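PDB 7OMU: macro domain-containing protein from Thermosipho africanus, which joins an N-terminal domain of the DarT family to a C-terminal macro domain that holds adenosine-5-diphosphoribose in its pocket. Local coordinates for residues Leu363-Thr377 against Lys391-Leu404. The protein carries 1 engineered substitution. Residues are numbered along the deposited sequence; the frame is centred on the assembly and turned at random.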
loop_
_atom_site.group_PDB
_atom_site.type_symbol
_atom_site.label_atom_id
_atom_site.label_comp_id
_atom_site.label_asym_id
_atom_site.label_seq_id
_atom_site.Cartn_x
_atom_site.Cartn_y
_atom_site.Cartn_z
ATOM N N LEU A 363 -19.146 -6.048 17.662
ATOM C CA LEU A 363 -19.699 -4.759 18.170
ATOM C C LEU A 363 -19.968 -3.840 16.977
ATOM O O LEU A 363 -19.406 -4.102 15.897
ATOM C CB LEU A 363 -18.716 -4.100 19.145
ATOM C CG LEU A 363 -19.047 -4.248 20.626
ATOM C CD1 LEU A 363 -19.187 -5.711 21.016
ATOM C CD2 LEU A 363 -17.981 -3.574 21.476
ATOM N N GLU A 364 -20.789 -2.809 17.180
ATOM C CA GLU A 364 -21.232 -1.868 16.115
ATOM C C GLU A 364 -20.487 -0.538 16.274
ATOM O O GLU A 364 -20.147 -0.165 17.413
ATOM C CB GLU A 364 -22.745 -1.651 16.159
ATOM C CG GLU A 364 -23.558 -2.915 15.936
ATOM C CD GLU A 364 -23.751 -3.321 14.485
ATOM O OE1 GLU A 364 -24.881 -3.708 14.146
ATOM O OE2 GLU A 364 -22.772 -3.260 13.705
ATOM N N TRP A 365 -20.253 0.150 15.159
ATOM C CA TRP A 365 -19.543 1.452 15.113
ATOM C C TRP A 365 -20.403 2.519 15.792
ATOM O O TRP A 365 -19.831 3.500 16.293
ATOM C CB TRP A 365 -19.209 1.837 13.672
ATOM C CG TRP A 365 -18.823 3.273 13.524
ATOM C CD1 TRP A 365 -19.643 4.319 13.216
ATOM C CD2 TRP A 365 -17.513 3.832 13.705
ATOM N NE1 TRP A 365 -18.928 5.487 13.171
ATOM C CE2 TRP A 365 -17.621 5.218 13.467
ATOM C CE3 TRP A 365 -16.264 3.297 14.033
ATOM C CZ2 TRP A 365 -16.529 6.075 13.556
ATOM C CZ3 TRP A 365 -15.180 4.140 14.106
ATOM C CH2 TRP A 365 -15.315 5.507 13.869
ATOM N N SER A 366 -21.726 2.333 15.797
ATOM C CA SER A 366 -22.701 3.236 16.465
ATOM C C SER A 366 -22.379 3.361 17.962
ATOM O O SER A 366 -22.736 4.398 18.551
ATOM C CB SER A 366 -24.104 2.758 16.235
ATOM O OG SER A 366 -24.230 1.387 16.573
ATOM N N ILE A 367 -21.728 2.352 18.553
ATOM C CA ILE A 367 -21.309 2.348 19.986
ATOM C C ILE A 367 -19.820 2.679 20.072
ATOM O O ILE A 367 -19.459 3.560 20.875
ATOM C CB ILE A 367 -21.618 0.998 20.659
ATOM C CG1 ILE A 367 -23.096 0.618 20.534
ATOM C CG2 ILE A 367 -21.161 1.011 22.108
ATOM C CD1 ILE A 367 -24.045 1.621 21.160
ATOM N N VAL A 368 -18.986 1.985 19.299
ATOM C CA VAL A 368 -17.503 2.074 19.420
ATOM C C VAL A 368 -17.029 3.436 18.899
ATOM O O VAL A 368 -16.154 4.037 19.534
ATOM C CB VAL A 368 -16.816 0.910 18.685
ATOM C CG1 VAL A 368 -15.307 1.079 18.663
ATOM C CG2 VAL A 368 -17.192 -0.427 19.297
ATOM N N GLY A 369 -17.575 3.893 17.772
ATOM C CA GLY A 369 -17.172 5.154 17.123
ATOM C C GLY A 369 -17.111 6.300 18.131
ATOM O O GLY A 369 -16.039 6.840 18.403
ATOM N N PRO A 370 -18.262 6.703 18.714
ATOM C CA PRO A 370 -18.284 7.783 19.696
ATOM C C PRO A 370 -17.279 7.534 20.832
ATOM O O PRO A 370 -16.497 8.419 21.116
ATOM C CB PRO A 370 -19.737 7.772 20.187
ATOM C CG PRO A 370 -20.515 7.236 19.015
ATOM C CD PRO A 370 -19.606 6.175 18.432
ATOM N N LEU A 371 -17.299 6.335 21.418
ATOM C CA LEU A 371 -16.406 5.953 22.546
ATOM C C LEU A 371 -14.948 6.260 22.179
ATOM O O LEU A 371 -14.281 6.954 22.961
ATOM C CB LEU A 371 -16.599 4.466 22.864
ATOM C CG LEU A 371 -15.713 3.906 23.976
ATOM C CD1 LEU A 371 -15.825 4.741 25.248
ATOM C CD2 LEU A 371 -16.055 2.449 24.248
ATOM N N MET A 372 -14.483 5.773 21.027
ATOM C CA MET A 372 -13.088 5.951 20.545
ATOM C C MET A 372 -12.799 7.446 20.371
ATOM O O MET A 372 -11.732 7.892 20.823
ATOM C CB MET A 372 -12.868 5.252 19.200
ATOM C CG MET A 372 -12.803 3.747 19.286
ATOM S SD MET A 372 -12.580 3.016 17.642
ATOM C CE MET A 372 -10.831 3.308 17.400
ATOM N N CYS A 373 -13.703 8.180 19.722
ATOM C CA CYS A 373 -13.541 9.628 19.420
ATOM C C CYS A 373 -13.467 10.411 20.734
ATOM O O CYS A 373 -12.508 11.189 20.897
ATOM C CB CYS A 373 -14.671 10.148 18.537
ATOM S SG CYS A 373 -14.557 9.565 16.826
ATOM N N ARG A 374 -14.430 10.184 21.634
ATOM C CA ARG A 374 -14.501 10.785 22.993
ATOM C C ARG A 374 -13.101 10.851 23.606
ATOM O O ARG A 374 -12.748 11.912 24.133
ATOM C CB ARG A 374 -15.395 9.959 23.922
ATOM C CG ARG A 374 -16.880 10.284 23.848
ATOM C CD ARG A 374 -17.665 9.423 24.825
ATOM N NE ARG A 374 -17.057 9.439 26.158
ATOM C CZ ARG A 374 -17.042 8.420 27.024
ATOM N NH1 ARG A 374 -17.609 7.258 26.730
ATOM N NH2 ARG A 374 -16.440 8.562 28.193
ATOM N N TYR A 375 -12.345 9.751 23.547
ATOM C CA TYR A 375 -11.036 9.597 24.229
ATOM C C TYR A 375 -9.905 10.133 23.346
ATOM O O TYR A 375 -9.073 10.910 23.851
ATOM C CB TYR A 375 -10.812 8.137 24.625
ATOM C CG TYR A 375 -11.503 7.750 25.906
ATOM C CD1 TYR A 375 -10.912 7.987 27.141
ATOM C CD2 TYR A 375 -12.760 7.172 25.892
ATOM C CE1 TYR A 375 -11.545 7.647 28.324
ATOM C CE2 TYR A 375 -13.411 6.832 27.067
ATOM C CZ TYR A 375 -12.802 7.069 28.288
ATOM O OH TYR A 375 -13.442 6.721 29.442
ATOM N N LEU A 376 -9.868 9.728 22.076
ATOM C CA LEU A 376 -8.711 9.979 21.176
ATOM C C LEU A 376 -8.707 11.433 20.690
ATOM O O LEU A 376 -7.670 11.865 20.152
ATOM C CB LEU A 376 -8.769 9.000 20.003
ATOM C CG LEU A 376 -8.548 7.537 20.369
ATOM C CD1 LEU A 376 -8.850 6.633 19.187
ATOM C CD2 LEU A 376 -7.128 7.311 20.861
ATOM N N THR A 377 -9.807 12.165 20.871
ATOM C CA THR A 377 -9.879 13.612 20.541
ATOM C C THR A 377 -9.003 14.382 21.536
ATOM O O THR A 377 -8.457 15.426 21.153
ATOM C CB THR A 377 -11.334 14.098 20.487
ATOM O OG1 THR A 377 -11.343 15.313 19.739
ATOM C CG2 THR A 377 -11.953 14.301 21.852
ATOM N N LYS A 391 -18.020 -3.405 5.855
ATOM C CA LYS A 391 -19.162 -2.884 6.658
ATOM C C LYS A 391 -19.484 -1.436 6.267
ATOM O O LYS A 391 -18.569 -0.594 6.322
ATOM C CB LYS A 391 -18.770 -2.997 8.136
ATOM C CG LYS A 391 -19.885 -2.823 9.150
ATOM C CD LYS A 391 -19.402 -3.104 10.556
ATOM C CE LYS A 391 -20.238 -2.421 11.614
ATOM N NZ LYS A 391 -19.509 -2.365 12.900
ATOM N N ARG A 392 -20.739 -1.158 5.904
ATOM C CA ARG A 392 -21.205 0.190 5.477
ATOM C C ARG A 392 -21.655 1.000 6.698
ATOM O O ARG A 392 -22.579 0.547 7.392
ATOM C CB ARG A 392 -22.356 0.076 4.470
ATOM C CG ARG A 392 -22.036 -0.777 3.250
ATOM C CD ARG A 392 -22.798 -0.356 2.002
ATOM N NE ARG A 392 -21.945 -0.351 0.819
ATOM C CZ ARG A 392 -20.945 0.507 0.594
ATOM N NH1 ARG A 392 -20.645 1.444 1.480
ATOM N NH2 ARG A 392 -20.240 0.421 -0.523
ATOM N N ILE A 393 -21.036 2.161 6.937
ATOM C CA ILE A 393 -21.421 3.123 8.013
ATOM C C ILE A 393 -22.304 4.195 7.382
ATOM O O ILE A 393 -21.889 4.850 6.427
ATOM C CB ILE A 393 -20.178 3.750 8.688
ATOM C CG1 ILE A 393 -19.097 2.722 9.042
ATOM C CG2 ILE A 393 -20.577 4.563 9.905
ATOM C CD1 ILE A 393 -19.591 1.567 9.867
ATOM N N PRO A 394 -23.541 4.415 7.884
ATOM C CA PRO A 394 -24.343 5.565 7.466
ATOM C C PRO A 394 -23.533 6.862 7.594
ATOM O O PRO A 394 -22.811 7.000 8.555
ATOM C CB PRO A 394 -25.529 5.564 8.442
ATOM C CG PRO A 394 -25.639 4.126 8.914
ATOM C CD PRO A 394 -24.228 3.576 8.877
ATOM N N ASP A 395 -23.672 7.776 6.634
ATOM C CA ASP A 395 -22.808 8.982 6.518
ATOM C C ASP A 395 -22.957 9.842 7.779
ATOM O O ASP A 395 -21.948 10.439 8.201
ATOM C CB ASP A 395 -23.113 9.781 5.247
ATOM C CG ASP A 395 -21.869 10.217 4.488
ATOM O OD1 ASP A 395 -20.975 9.359 4.281
ATOM O OD2 ASP A 395 -21.800 11.408 4.105
ATOM N N VAL A 396 -24.162 9.886 8.358
ATOM C CA VAL A 396 -24.489 10.695 9.572
ATOM C C VAL A 396 -23.702 10.184 10.792
ATOM O O VAL A 396 -23.504 10.982 11.727
ATOM C CB VAL A 396 -26.005 10.719 9.846
ATOM C CG1 VAL A 396 -26.562 9.340 10.164
ATOM C CG2 VAL A 396 -26.361 11.710 10.948
ATOM N N GLN A 397 -23.264 8.921 10.801
ATOM C CA GLN A 397 -22.464 8.343 11.919
ATOM C C GLN A 397 -20.970 8.651 11.730
ATOM O O GLN A 397 -20.181 8.198 12.570
ATOM C CB GLN A 397 -22.696 6.834 12.043
ATOM C CG GLN A 397 -24.088 6.466 12.544
ATOM C CD GLN A 397 -24.238 4.989 12.827
ATOM O OE1 GLN A 397 -23.260 4.261 12.985
ATOM N NE2 GLN A 397 -25.478 4.529 12.905
ATOM N N LEU A 398 -20.590 9.385 10.680
ATOM C CA LEU A 398 -19.194 9.856 10.460
ATOM C C LEU A 398 -19.113 11.374 10.670
ATOM O O LEU A 398 -18.028 11.944 10.442
ATOM C CB LEU A 398 -18.749 9.484 9.043
ATOM C CG LEU A 398 -18.904 8.015 8.658
ATOM C CD1 LEU A 398 -18.602 7.812 7.182
ATOM C CD2 LEU A 398 -18.019 7.133 9.516
ATOM N N SER A 399 -20.217 12.010 11.075
ATOM C CA SER A 399 -20.282 13.466 11.363
ATOM C C SER A 399 -19.787 13.711 12.785
ATOM O O SER A 399 -19.941 12.853 13.652
ATOM C CB SER A 399 -21.672 14.021 11.151
ATOM O OG SER A 399 -22.483 13.837 12.303
ATOM N N PRO A 400 -19.185 14.889 13.068
ATOM C CA PRO A 400 -18.676 15.194 14.404
ATOM C C PRO A 400 -19.824 15.396 15.402
ATOM O O PRO A 400 -19.634 15.134 16.576
ATOM C CB PRO A 400 -17.883 16.489 14.190
ATOM C CG PRO A 400 -18.578 17.150 13.023
ATOM C CD PRO A 400 -18.985 16.000 12.125
ATOM N N LYS A 401 -20.979 15.853 14.912
ATOM C CA LYS A 401 -22.229 15.982 15.702
ATOM C C LYS A 401 -22.496 14.670 16.442
ATOM O O LYS A 401 -22.785 14.721 17.651
ATOM C CB LYS A 401 -23.405 16.338 14.793
ATOM C CG LYS A 401 -24.735 16.466 15.518
ATOM C CD LYS A 401 -25.771 17.218 14.702
ATOM C CE LYS A 401 -27.184 17.038 15.211
ATOM N NZ LYS A 401 -27.520 18.032 16.253
ATOM N N PHE A 402 -22.381 13.539 15.743
ATOM C CA PHE A 402 -22.631 12.182 16.294
ATOM C C PHE A 402 -21.450 11.724 17.159
ATOM O O PHE A 402 -21.684 11.320 18.314
ATOM C CB PHE A 402 -22.883 11.158 15.186
ATOM C CG PHE A 402 -23.099 9.760 15.707
ATOM C CD1 PHE A 402 -24.261 9.431 16.390
ATOM C CD2 PHE A 402 -22.124 8.787 15.553
ATOM C CE1 PHE A 402 -24.451 8.155 16.894
ATOM C CE2 PHE A 402 -22.321 7.506 16.051
ATOM C CZ PHE A 402 -23.484 7.191 16.719
ATOM N N LEU A 403 -20.231 11.779 16.619
ATOM C CA LEU A 403 -19.041 11.116 17.215
ATOM C C LEU A 403 -18.451 11.942 18.365
ATOM O O LEU A 403 -17.861 11.317 19.262
ATOM C CB LEU A 403 -18.007 10.874 16.116
ATOM C CG LEU A 403 -18.426 9.879 15.035
ATOM C CD1 LEU A 403 -17.439 9.891 13.885
ATOM C CD2 LEU A 403 -18.553 8.473 15.594
ATOM N N LEU A 404 -18.599 13.272 18.360
ATOM C CA LEU A 404 -18.018 14.170 19.399
ATOM C C LEU A 404 -19.125 14.834 20.227
ATOM O O LEU A 404 -18.993 16.038 20.507
ATOM C CB LEU A 404 -17.135 15.217 18.714
ATOM C CG LEU A 404 -15.951 14.660 17.927
ATOM C CD1 LEU A 404 -15.323 15.735 17.049
ATOM C CD2 LEU A 404 -14.917 14.061 18.868
#
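Trp365, in the first turn of helix 365-376, points its indole N-H at the backbone carbonyl of Gln397. The bond from NE1 to Gln397 O is 3.0 Å long and nearly straight, 176° at the hydrogen; the oxygen lies in the indole plane, whereas NE1 stands above the carbonyl plane. With CG anti to the backbone N (chi1 165°), the indole is brought against Ile393 and Gln397, and Gly369 CA sits over the centre of one face. Ile393 crosses the indole at about a right angle, bringing CG2 to 3.4 Å from Trp365 CD1. The Gln397 side chain runs past the Trp365 side chain in the opposite direction, its amide nearly coplanar with the indole.

Farther along, Leu403 is a knob in a hole formed by Trp365, Gly369, Pro370 and Cys373. Its CD2 lies 3.7 Å from Trp365 CZ2, while its CB meets Cys373 SG at 3.8 Å. Phe402 CE2 lies 3.5 Å from Pro370 CG, the two side chains meeting obliquely, and Leu404 CD2 reaches Cys373 and Thr377. Leu229 of strand 227-231 touches both Trp365 and Leu403.

At the other end, the extended chain of Lys391 brings NZ within 3.5 Å of Glu364 OE2, a salt bridge; NZ also makes weak hydrogen bonds to Leu363 O and Cys358 O. This side chain approaches the bound adenosine-5-diphosphoribose to about 6 Å. The C-terminal tail of the macro domain is thus held to helix 365-376 by an apolar seam in which one directional bond, backed by packing, orients the buried indole, while a looser ionic link ties the strand-to-helix loop to the tail near the ligand.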